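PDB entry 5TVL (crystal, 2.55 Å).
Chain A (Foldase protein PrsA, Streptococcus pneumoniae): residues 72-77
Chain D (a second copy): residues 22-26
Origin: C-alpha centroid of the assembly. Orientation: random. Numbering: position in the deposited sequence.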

# COMPACT_ATOMS: atom_id res chain seq x y z
N LEU A 72 14.74 20.53 -5.43
CA LEU A 72 15.33 20.45 -4.09
C LEU A 72 15.00 21.68 -3.23
O LEU A 72 14.77 21.54 -2.02
N SER A 73 14.99 22.87 -3.84
CA SER A 73 14.58 24.12 -3.16
C SER A 73 13.19 24.00 -2.53
O SER A 73 13.02 24.31 -1.35
N GLN A 74 12.22 23.53 -3.32
CA GLN A 74 10.83 23.37 -2.88
C GLN A 74 10.69 22.37 -1.73
O GLN A 74 9.86 22.56 -0.84
N ALA A 75 11.52 21.33 -1.75
CA ALA A 75 11.58 20.33 -0.66
C ALA A 75 12.34 20.81 0.59
O ALA A 75 12.37 20.09 1.59
N GLY A 76 12.93 22.00 0.54
CA GLY A 76 13.70 22.56 1.65
C GLY A 76 15.06 21.91 1.76
O GLY A 76 15.54 21.66 2.86
N MET A 77 15.69 21.66 0.60
CA MET A 77 16.92 20.88 0.52
C MET A 77 17.92 21.51 -0.43
O MET A 77 17.57 22.05 -1.47
N LYS D 22 17.16 27.48 7.61
CA LYS D 22 17.19 28.64 6.70
C LYS D 22 16.85 28.35 5.23
O LYS D 22 16.41 29.25 4.51
N ASN D 23 17.07 27.12 4.77
CA ASN D 23 16.69 26.71 3.40
C ASN D 23 15.21 26.31 3.27
O ASN D 23 14.72 26.15 2.15
N ASN D 24 14.51 26.14 4.39
CA ASN D 24 13.10 25.74 4.41
C ASN D 24 12.24 26.89 3.89
O ASN D 24 12.34 28.00 4.42
N PRO D 25 11.38 26.65 2.86
CA PRO D 25 10.51 27.72 2.31
C PRO D 25 9.59 28.41 3.33
O PRO D 25 9.41 29.62 3.26
N SER D 26 9.03 27.64 4.27
CA SER D 26 8.15 28.21 5.29
C SER D 26 8.90 29.09 6.29
O SER D 26 8.37 30.11 6.75

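This contact joins the end of a helix in chain A to the start of a helix in chain D. It rests on van der Waals packing and one water, with no direct hydrogen bond between the stretches.

A:Gly76 has the largest area covered by the other stretch. It leaves the helix with positive phi (77°), a conformation that favours glycine. Two backbone bonds close this Schellman turn: A:Gly76 N to A:Ser73 O at 3.0 Å, and A:Met77 N to A:Leu72 O at 2.8 Å. A:Gly76 has no side chain, and its CA lies 3.7 Å from D:Pro25 CD in the proline ring and 3.8 Å from the backbone D:Asn23 O. A CB on this residue would lie about 3.6 Å from both D:Pro25 CD and D:Asn24 CA, a tight fit.

D:Pro25 points toward chain A. Its ring is C-gamma exo and packs on the carbonyls of the last helical turn. D:Pro25 CG is 3.6 Å from A:Ser73 O and 3.8 Å from A:Gln74 O. D:Asn23 also points toward chain A, with chi1 m, but its side chain comes nearest with D:Asn23 CB, 4.4 Å from A:Gly76 O.

D:Asn24 points away, with chi1 t. It is the N-cap of the chain D helix. Its OD1 accepts a weak bond from D:Ser26 N at 2.9 Å, with an angle of only 125°. The amide still reaches chain A through water 1. D:Asn24 ND2 donates to this water at 3.0 Å, and the water donates to A:Gly76 O, also at 3.0 Å.

The chain A side chains contribute little. A:Ser73 (chi1 m) points sideways, and its OG is hydrogen-bonded elsewhere in the structure. A:Gln74 (chi1 m, chi2 m) and A:Met77 (chi1 m, chi2 m, chi3 t) point away. Chain A therefore meets D:Pro25 mainly with backbone.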

# COMPACT_ATOMS: atom_id res chain seq x y z
CB LEU A 72 16.84 20.25 -4.16
CG LEU A 72 17.36 18.93 -4.73
CD1 LEU A 72 18.87 19.02 -4.92
CD2 LEU A 72 17.01 17.76 -3.83
CB SER A 73 14.58 25.31 -4.13
OG SER A 73 15.87 25.57 -4.65
CB GLN A 74 9.93 22.91 -4.04
CG GLN A 74 9.83 23.87 -5.22
CD GLN A 74 8.75 24.93 -5.07
OE1 GLN A 74 7.63 24.64 -4.63
NE2 GLN A 74 9.07 26.16 -5.46
CB ALA A 75 12.20 19.04 -1.17
CB MET A 77 16.62 19.46 0.02
CG MET A 77 15.66 18.66 0.89
SD MET A 77 16.27 18.34 2.55
CE MET A 77 14.73 18.10 3.44
CB LYS D 22 18.55 29.34 6.78
CG LYS D 22 19.73 28.56 6.23
CD LYS D 22 21.02 29.32 6.45
CE LYS D 22 22.15 28.77 5.59
NZ LYS D 22 23.39 29.59 5.73
CB ASN D 23 17.56 25.53 2.94
CG ASN D 23 19.05 25.87 2.90
OD1 ASN D 23 19.46 26.89 2.35
ND2 ASN D 23 19.86 24.99 3.49
CB ASN D 24 12.70 25.36 5.84
CG ASN D 24 11.27 24.84 5.94
OD1 ASN D 24 10.32 25.60 5.81
ND2 ASN D 24 11.13 23.56 6.21
CB PRO D 25 9.67 26.98 1.26
CG PRO D 25 10.53 25.86 0.82
CD PRO D 25 11.33 25.44 2.02
CB SER D 26 7.39 27.10 6.02
OG SER D 26 6.32 27.63 6.80
O HOH W 1 13.59 22.20 5.12